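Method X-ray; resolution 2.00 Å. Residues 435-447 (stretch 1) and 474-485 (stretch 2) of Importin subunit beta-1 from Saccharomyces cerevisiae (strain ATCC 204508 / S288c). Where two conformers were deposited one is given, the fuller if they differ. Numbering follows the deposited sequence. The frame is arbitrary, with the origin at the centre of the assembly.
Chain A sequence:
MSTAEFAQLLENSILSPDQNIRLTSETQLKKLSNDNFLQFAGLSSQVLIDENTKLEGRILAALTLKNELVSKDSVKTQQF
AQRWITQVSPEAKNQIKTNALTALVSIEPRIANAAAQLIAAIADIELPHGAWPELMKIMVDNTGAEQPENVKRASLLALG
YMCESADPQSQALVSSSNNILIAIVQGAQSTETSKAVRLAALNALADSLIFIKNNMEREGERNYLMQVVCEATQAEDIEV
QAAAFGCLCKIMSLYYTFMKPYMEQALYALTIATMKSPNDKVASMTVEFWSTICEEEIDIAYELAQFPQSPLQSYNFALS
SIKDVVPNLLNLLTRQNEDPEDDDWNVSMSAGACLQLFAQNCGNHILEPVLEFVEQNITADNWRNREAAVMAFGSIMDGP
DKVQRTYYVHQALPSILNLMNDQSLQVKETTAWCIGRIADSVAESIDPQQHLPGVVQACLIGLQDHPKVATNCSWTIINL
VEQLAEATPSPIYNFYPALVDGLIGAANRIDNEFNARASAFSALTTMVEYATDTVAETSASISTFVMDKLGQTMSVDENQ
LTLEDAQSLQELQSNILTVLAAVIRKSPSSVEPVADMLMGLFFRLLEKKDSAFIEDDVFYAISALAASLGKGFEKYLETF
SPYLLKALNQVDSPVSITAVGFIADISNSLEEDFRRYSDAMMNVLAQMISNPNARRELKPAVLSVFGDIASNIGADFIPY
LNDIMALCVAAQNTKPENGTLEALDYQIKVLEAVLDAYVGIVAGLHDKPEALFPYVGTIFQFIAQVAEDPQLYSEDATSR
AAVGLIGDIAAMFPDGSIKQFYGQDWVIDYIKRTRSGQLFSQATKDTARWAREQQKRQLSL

Stretch 1 435-447: IGRIADSVAESID
Stretch 2 474-485: SWTIINLVEQLA

Helices that pack side by side can come especially close where one of them lacks a side chain, and this pair from yeast importin beta-1 is a compact example. Both stretches enter already helical, and their helices run in nearly the same direction, crossing at 17° with axes 7.9 Å apart at closest approach. The register pairs Gly436 with Thr476 (CA to CA 3.9 Å), Asp440 with Asn479 (5.0 Å), Ala439 with Leu480 (5.3 Å) and Ala443 with Gln483 (6.1 Å), so the CA separations are wider toward the C-terminal end.

Gly436 makes the tight end possible. Its CA lies 3.1 Å from Thr476 OG1 and 3.5 Å from Trp475 CZ3; an ideal CB built on Gly436 would fall 2.2 Å from Trp475 CZ3 and 2.5 Å from Thr476 OG1, a clash with both. Thr476, chi1 m, points toward the first helix, and its CG2 meets Ile435 CG2 at 3.7 Å. Trp475 starts sideways, but chi1 t and chi2 77° bring the end of its side chain nearer, so that the indole meets Gly436 CA and Arg437 N obliquely. Arg437 points away; its m, m, m chain nevertheless places CD 3.9 Å from Trp475 CH2, while its guanidinium bonds elsewhere in the structure.

The direct hydrogen bond between the stretches runs from Asn479 ND2 to Gly436 O (2.9 Å, 151°). With chi1 m and chi2 -9°, Asn479 delivers its amide to a carbonyl that also accepts the helical bond from Asp440 N (2.8 Å). The same ND2 lies 3.4 Å from Asp440 CB.

Farther along, alanines leave room for leucines. Leu480 and Leu484, both m,t, leave their backbone sideways, but their ends come nearer: Leu480 CD2 reaches Ala439 CB (3.5 Å) and Ile446 CD1 (4.0 Å), and Leu484 CD2 reaches Ala443 CB (3.6 Å). Ile446, also m,t, lies beyond a short 3-10 segment, 443-445, and its CB points toward the second helix.

Gln483 fills the wider end. Folded by chi1 m and chi2 m, with chi3 127°, it sets CB 3.5 Å from Ala443 CB, CG 3.4 Å from Ala439 O and CD 3.2 Å from Asp440 O. Its NE2 is 3.3 Å from Asp440 O at an angle too poor for a hydrogen bond; instead NE2 donates to water 1 (2.9 Å), which also accepts from Ala443 N (2.7 Å) and donates weakly to Ala439 O (3.4 Å). Asp440 adopts chi1 t and chi2 29°, and water 2 lies 2.6 Å from both Asp440 OD1 and Glu482 OE1, bridging the two carboxylates. Together the stretches bury 601 Å².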

ATOM      1  N   ILE A 435      -6.289   3.339 -25.982  1.00 24.14           N
ATOM      2  CA  ILE A 435      -7.175   4.484 -26.154  1.00 25.44           C
ATOM      3  C   ILE A 435      -7.456   5.121 -24.806  1.00 27.29           C
ATOM      4  O   ILE A 435      -7.499   6.353 -24.682  1.00 21.87           O
ATOM      5  CB  ILE A 435      -8.466   4.055 -26.879  1.00 22.87           C
ATOM      6  CG1 ILE A 435      -8.115   3.591 -28.303  1.00 26.49           C
ATOM      7  CG2 ILE A 435      -9.469   5.195 -26.935  1.00 27.87           C
ATOM      8  CD1 ILE A 435      -9.242   2.924 -29.037  1.00 28.57           C
ATOM      9  N   GLY A 436      -7.634   4.293 -23.769  1.00 20.76           N
ATOM     10  CA  GLY A 436      -7.785   4.835 -22.428  1.00 25.97           C
ATOM     11  C   GLY A 436      -6.573   5.624 -21.958  1.00 29.29           C
ATOM     12  O   GLY A 436      -6.714   6.628 -21.265  1.00 27.44           O
ATOM     13  N   ARG A 437      -5.365   5.159 -22.300  1.00 27.66           N
ATOM     14  CA  ARG A 437      -4.140   5.879 -21.937  1.00 28.87           C
ATOM     15  C   ARG A 437      -4.060   7.235 -22.641  1.00 29.20           C
ATOM     16  O   ARG A 437      -3.710   8.259 -22.024  1.00 28.35           O
ATOM     17  CB  ARG A 437      -2.922   5.019 -22.294  1.00 25.95           C
ATOM     18  CG  ARG A 437      -2.835   3.721 -21.495  1.00 24.18           C
ATOM     19  CD  ARG A 437      -2.242   3.974 -20.114  1.00 29.74           C
ATOM     20  NE  ARG A 437      -0.863   4.437 -20.251  1.00 32.30           N
ATOM     21  CZ  ARG A 437      -0.084   4.815 -19.244  1.00 44.75           C
ATOM     22  NH1 ARG A 437      -0.534   4.793 -17.995  1.00 34.19           N
ATOM     23  NH2 ARG A 437       1.152   5.227 -19.497  1.00 39.55           N
ATOM     24  N   ILE A 438      -4.375   7.250 -23.938  1.00 25.61           N
ATOM     25  CA  ILE A 438      -4.421   8.505 -24.679  1.00 29.01           C
ATOM     26  C   ILE A 438      -5.417   9.446 -24.022  1.00 37.38           C
ATOM     27  O   ILE A 438      -5.123  10.620 -23.765  1.00 36.77           O
ATOM     28  CB  ILE A 438      -4.777   8.241 -26.154  1.00 29.60           C
ATOM     29  CG1 ILE A 438      -3.686   7.394 -26.810  1.00 26.64           C
ATOM     30  CG2 ILE A 438      -4.946   9.550 -26.910  1.00 39.61           C
ATOM     31  CD1 ILE A 438      -4.011   6.917 -28.195  1.00 31.88           C
ATOM     32  N   ALA A 439      -6.614   8.935 -23.728  1.00 26.78           N
ATOM     33  CA  ALA A 439      -7.636   9.768 -23.108  1.00 30.43           C
ATOM     34  C   ALA A 439      -7.176  10.257 -21.749  1.00 38.91           C
ATOM     35  O   ALA A 439      -7.421  11.407 -21.377  1.00 45.47           O
ATOM     36  CB  ALA A 439      -8.943   8.988 -22.974  1.00 36.81           C
ATOM     37  N   ASP A 440      -6.486   9.402 -21.003  1.00 37.86           N
ATOM     38  CA  ASP A 440      -6.218   9.697 -19.605  1.00 45.32           C
ATOM     39  C   ASP A 440      -5.178  10.798 -19.455  1.00 42.39           C
ATOM     40  O   ASP A 440      -5.312  11.666 -18.586  1.00 55.84           O
ATOM     41  CB  ASP A 440      -5.761   8.434 -18.878  1.00 45.72           C
ATOM     42  CG  ASP A 440      -5.908   8.541 -17.379  1.00 51.56           C
ATOM     43  OD1 ASP A 440      -6.808   9.281 -16.931  1.00 60.02           O
ATOM     44  OD2 ASP A 440      -5.132   7.892 -16.648  1.00 45.79           O
ATOM     45  N   SER A 441      -4.137  10.780 -20.292  0.72 43.99           N
ATOM     46  CA  SER A 441      -3.050  11.740 -20.118  0.72 50.09           C
ATOM     47  C   SER A 441      -3.148  12.961 -21.028  0.72 54.65           C
ATOM     48  O   SER A 441      -2.774  14.061 -20.611  0.72 56.43           O
ATOM     49  CB  SER A 441      -1.703  11.048 -20.333  0.72 51.99           C
ATOM     50  OG  SER A 441      -1.396  10.193 -19.239  0.72 36.53           O
ATOM     51  N   VAL A 442      -3.625  12.809 -22.261  1.00 46.71           N
ATOM     52  CA  VAL A 442      -3.762  13.952 -23.156  1.00 39.51           C
ATOM     53  C   VAL A 442      -5.097  13.905 -23.903  1.00 46.70           C
ATOM     54  O   VAL A 442      -5.133  13.885 -25.137  1.00 50.27           O
ATOM     55  CB  VAL A 442      -2.547  14.033 -24.112  1.00 60.23           C
ATOM     56  CG1 VAL A 442      -2.390  12.789 -24.992  1.00 46.53           C
ATOM     57  CG2 VAL A 442      -2.578  15.305 -24.938  1.00 57.01           C
ATOM     58  N   ALA A 443      -6.210  13.969 -23.160  1.00 46.41           N
ATOM     59  CA  ALA A 443      -7.538  13.851 -23.764  1.00 37.09           C
ATOM     60  C   ALA A 443      -7.800  14.954 -24.771  1.00 37.46           C
ATOM     61  O   ALA A 443      -8.579  14.757 -25.715  1.00 39.57           O
ATOM     62  CB  ALA A 443      -8.634  13.897 -22.693  1.00 48.78           C
ATOM     63  N   GLU A 444      -7.194  16.127 -24.584  1.00 50.40           N
ATOM     64  CA  GLU A 444      -7.353  17.173 -25.579  0.53 52.18           C
ATOM     65  C   GLU A 444      -6.684  16.814 -26.904  1.00 52.12           C
ATOM     66  O   GLU A 444      -6.909  17.510 -27.899  1.00 48.65           O
ATOM     67  CB  GLU A 444      -6.789  18.472 -25.018  0.53 52.72           C
ATOM     68  CG  GLU A 444      -7.543  18.983 -23.791  0.53 47.35           C
ATOM     69  CD  GLU A 444      -7.235  18.195 -22.522  0.53 53.40           C
ATOM     70  OE1 GLU A 444      -6.231  17.453 -22.500  0.53 51.88           O
ATOM     71  OE2 GLU A 444      -8.000  18.321 -21.541  0.53 48.87           O
ATOM     72  N   SER A 445      -5.861  15.749 -26.936  1.00 51.42           N
ATOM     73  CA  SER A 445      -5.244  15.284 -28.182  1.00 47.17           C
ATOM     74  C   SER A 445      -6.280  14.727 -29.157  1.00 50.53           C
ATOM     75  O   SER A 445      -5.987  14.592 -30.353  1.00 48.92           O
ATOM     76  CB  SER A 445      -4.189  14.193 -27.922  1.00 47.46           C
ATOM     77  OG  SER A 445      -4.716  13.089 -27.196  1.00 59.63           O
ATOM     78  N   ILE A 446      -7.471  14.375 -28.677  1.00 52.45           N
ATOM     79  CA  ILE A 446      -8.512  13.805 -29.525  1.00 52.65           C
ATOM     80  C   ILE A 446      -9.414  14.941 -29.997  1.00 51.68           C
ATOM     81  O   ILE A 446     -10.247  15.446 -29.239  1.00 51.22           O
ATOM     82  CB  ILE A 446      -9.309  12.736 -28.781  1.00 42.43           C
ATOM     83  CG1 ILE A 446      -8.358  11.746 -28.097  1.00 36.63           C
ATOM     84  CG2 ILE A 446     -10.249  12.024 -29.761  1.00 48.83           C
ATOM     85  CD1 ILE A 446      -9.051  10.779 -27.150  1.00 46.34           C
ATOM     86  N   ASP A 447      -9.257  15.331 -31.254  1.00 46.13           N
ATOM     87  CA  ASP A 447      -9.975  16.485 -31.773  1.00 46.18           C
ATOM     88  C   ASP A 447     -11.482  16.248 -31.691  1.00 52.49           C
ATOM     89  O   ASP A 447     -11.972  15.244 -32.226  1.00 47.14           O
ATOM     90  CB  ASP A 447      -9.558  16.746 -33.217  1.00 55.61           C
ATOM     91  CG  ASP A 447     -10.202  17.985 -33.797  1.00 60.26           C
ATOM     92  OD1 ASP A 447      -9.644  19.086 -33.602  1.00 67.09           O
ATOM     93  OD2 ASP A 447     -11.265  17.864 -34.444  1.00 56.34           O
ATOM     94  N   SER A 474     -14.839   0.287 -20.758  1.00 25.24           N
ATOM     95  CA  SER A 474     -15.434   1.010 -19.635  1.00 23.16           C
ATOM     96  C   SER A 474     -14.394   1.884 -18.939  1.00 23.74           C
ATOM     97  O   SER A 474     -14.665   3.049 -18.612  1.00 24.27           O
ATOM     98  CB  SER A 474     -16.072   0.030 -18.641  1.00 23.56           C
ATOM     99  OG  SER A 474     -17.346  -0.392 -19.102  1.00 28.01           O
ATOM    100  N   TRP A 475     -13.204   1.327 -18.676  1.00 23.03           N
ATOM    101  CA  TRP A 475     -12.113   2.108 -18.083  0.56 29.18           C
ATOM    102  C   TRP A 475     -11.779   3.318 -18.946  1.00 25.96           C
ATOM    103  O   TRP A 475     -11.546   4.430 -18.442  1.00 26.66           O
ATOM    104  CB  TRP A 475     -10.878   1.209 -17.915  0.56 29.27           C
ATOM    105  CG  TRP A 475      -9.609   1.882 -17.416  0.56 32.37           C
ATOM    106  CD1 TRP A 475      -9.326   2.248 -16.131  0.56 36.70           C
ATOM    107  CD2 TRP A 475      -8.444   2.223 -18.193  0.56 27.10           C
ATOM    108  NE1 TRP A 475      -8.072   2.811 -16.059  0.56 33.07           N
ATOM    109  CE2 TRP A 475      -7.508   2.804 -17.308  0.56 29.61           C
ATOM    110  CE3 TRP A 475      -8.105   2.094 -19.545  0.56 26.24           C
ATOM    111  CZ2 TRP A 475      -6.255   3.261 -17.733  0.56 30.36           C
ATOM    112  CZ3 TRP A 475      -6.853   2.556 -19.972  0.56 15.40           C
ATOM    113  CH2 TRP A 475      -5.949   3.130 -19.063  0.56 30.38           C
ATOM    114  N   THR A 476     -11.748   3.113 -20.264  1.00 23.89           N
ATOM    115  CA  THR A 476     -11.438   4.187 -21.198  1.00 24.19           C
ATOM    116  C   THR A 476     -12.508   5.266 -21.171  1.00 29.56           C
ATOM    117  O   THR A 476     -12.196   6.460 -21.228  1.00 25.13           O
ATOM    118  CB  THR A 476     -11.281   3.601 -22.602  1.00 26.37           C
ATOM    119  OG1 THR A 476     -10.075   2.827 -22.646  1.00 33.54           O
ATOM    120  CG2 THR A 476     -11.245   4.686 -23.685  1.00 22.63           C
ATOM    121  N   ILE A 477     -13.777   4.866 -21.079  1.00 26.65           N
ATOM    122  CA  ILE A 477     -14.855   5.847 -20.995  1.00 23.03           C
ATOM    123  C   ILE A 477     -14.721   6.668 -19.720  1.00 20.67           C
ATOM    124  O   ILE A 477     -14.864   7.900 -19.735  1.00 25.21           O
ATOM    125  CB  ILE A 477     -16.223   5.146 -21.090  1.00 22.24           C
ATOM    126  CG1 ILE A 477     -16.441   4.633 -22.517  1.00 28.27           C
ATOM    127  CG2 ILE A 477     -17.347   6.086 -20.687  1.00 24.07           C
ATOM    128  CD1 ILE A 477     -17.593   3.667 -22.661  1.00 26.95           C
ATOM    129  N   ILE A 478     -14.423   6.007 -18.601  1.00 24.82           N
ATOM    130  CA  ILE A 478     -14.171   6.744 -17.366  1.00 24.95           C
ATOM    131  C   ILE A 478     -13.097   7.803 -17.602  1.00 23.09           C
ATOM    132  O   ILE A 478     -13.282   8.982 -17.277  1.00 25.11           O
ATOM    133  CB  ILE A 478     -13.789   5.775 -16.233  1.00 25.04           C
ATOM    134  CG1 ILE A 478     -15.024   4.983 -15.801  1.00 22.43           C
ATOM    135  CG2 ILE A 478     -13.203   6.531 -15.031  1.00 25.61           C
ATOM    136  CD1 ILE A 478     -14.710   3.792 -14.899  1.00 27.50           C
ATOM    137  N   ASN A 479     -11.970   7.407 -18.204  1.00 28.18           N
ATOM    138  CA  ASN A 479     -10.893   8.372 -18.458  1.00 25.64           C
ATOM    139  C   ASN A 479     -11.369   9.533 -19.324  1.00 26.41           C
ATOM    140  O   ASN A 479     -11.060  10.701 -19.046  1.00 28.26           O
ATOM    141  CB  ASN A 479      -9.712   7.680 -19.124  1.00 24.85           C
ATOM    142  CG  ASN A 479      -9.020   6.715 -18.207  1.00 34.45           C
ATOM    143  OD1 ASN A 479      -9.308   6.673 -17.017  1.00 33.40           O
ATOM    144  ND2 ASN A 479      -8.084   5.940 -18.750  1.00 30.60           N
ATOM    145  N   LEU A 480     -12.098   9.231 -20.401  1.00 24.50           N
ATOM    146  CA  LEU A 480     -12.588  10.286 -21.281  1.00 24.91           C
ATOM    147  C   LEU A 480     -13.427  11.291 -20.516  1.00 30.39           C
ATOM    148  O   LEU A 480     -13.228  12.508 -20.640  1.00 29.80           O
ATOM    149  CB  LEU A 480     -13.408   9.692 -22.423  1.00 31.72           C
ATOM    150  CG  LEU A 480     -12.645   9.141 -23.617  1.00 36.52           C
ATOM    151  CD1 LEU A 480     -13.616   8.417 -24.539  1.00 41.21           C
ATOM    152  CD2 LEU A 480     -11.924  10.255 -24.359  1.00 30.66           C
ATOM    153  N   VAL A 481     -14.394  10.802 -19.736  1.00 23.97           N
ATOM    154  CA  VAL A 481     -15.287  11.703 -19.017  1.00 23.67           C
ATOM    155  C   VAL A 481     -14.507  12.515 -17.991  1.00 26.11           C
ATOM    156  O   VAL A 481     -14.679  13.734 -17.877  1.00 30.65           O
ATOM    157  CB  VAL A 481     -16.431  10.905 -18.364  1.00 26.31           C
ATOM    158  CG1 VAL A 481     -17.277  11.794 -17.450  1.00 27.46           C
ATOM    159  CG2 VAL A 481     -17.292  10.273 -19.438  1.00 35.91           C
ATOM    160  N   GLU A 482     -13.630  11.851 -17.232  1.00 32.08           N
ATOM    161  CA  GLU A 482     -12.871  12.544 -16.194  1.00 30.91           C
ATOM    162  C   GLU A 482     -12.009  13.655 -16.782  1.00 30.03           C
ATOM    163  O   GLU A 482     -11.925  14.755 -16.219  1.00 32.08           O
ATOM    164  CB  GLU A 482     -12.000  11.545 -15.428  1.00 26.18           C
ATOM    165  CG  GLU A 482     -12.740  10.738 -14.378  1.00 29.99           C
ATOM    166  CD  GLU A 482     -11.847   9.729 -13.680  1.00 37.33           C
ATOM    167  OE1 GLU A 482     -10.707   9.512 -14.143  1.00 37.23           O
ATOM    168  OE2 GLU A 482     -12.288   9.146 -12.671  1.00 33.46           O
ATOM    169  N   GLN A 483     -11.365  13.394 -17.917  1.00 24.53           N
ATOM    170  CA  GLN A 483     -10.426  14.362 -18.464  1.00 27.15           C
ATOM    171  C   GLN A 483     -11.097  15.429 -19.316  1.00 34.43           C
ATOM    172  O   GLN A 483     -10.538  16.517 -19.461  1.00 31.62           O
ATOM    173  CB  GLN A 483      -9.354  13.637 -19.284  1.00 26.29           C
ATOM    174  CG  GLN A 483      -8.505  12.698 -18.451  1.00 34.92           C
ATOM    175  CD  GLN A 483      -7.686  13.444 -17.416  1.00 42.68           C
ATOM    176  OE1 GLN A 483      -7.731  13.137 -16.225  1.00 46.44           O
ATOM    177  NE2 GLN A 483      -6.935  14.435 -17.872  1.00 39.79           N
ATOM    178  N   LEU A 484     -12.279  15.164 -19.870  1.00 32.51           N
ATOM    179  CA  LEU A 484     -12.919  16.141 -20.741  1.00 30.24           C
ATOM    180  C   LEU A 484     -14.023  16.936 -20.061  1.00 44.73           C
ATOM    181  O   LEU A 484     -14.375  18.014 -20.554  1.00 39.51           O
ATOM    182  CB  LEU A 484     -13.487  15.445 -21.982  1.00 27.91           C
ATOM    183  CG  LEU A 484     -12.435  14.809 -22.894  1.00 31.16           C
ATOM    184  CD1 LEU A 484     -13.087  14.022 -24.008  1.00 31.22           C
ATOM    185  CD2 LEU A 484     -11.524  15.881 -23.478  1.00 37.92           C
ATOM    186  N   ALA A 485     -14.559  16.455 -18.940  1.00 42.37           N
ATOM    187  CA  ALA A 485     -15.702  17.124 -18.331  1.00 44.74           C
ATOM    188  C   ALA A 485     -15.359  18.532 -17.856  1.00 46.91           C
ATOM    189  O   ALA A 485     -16.234  19.405 -17.832  1.00 55.71           O
ATOM    190  CB  ALA A 485     -16.230  16.292 -17.166  1.00 52.41           C
TER
HETATM  191  O   HOH W   1      -5.858  14.288 -20.541  1.00 42.02           O
HETATM  192  O   HOH W   2      -8.703  10.406 -15.493  1.00 40.89           O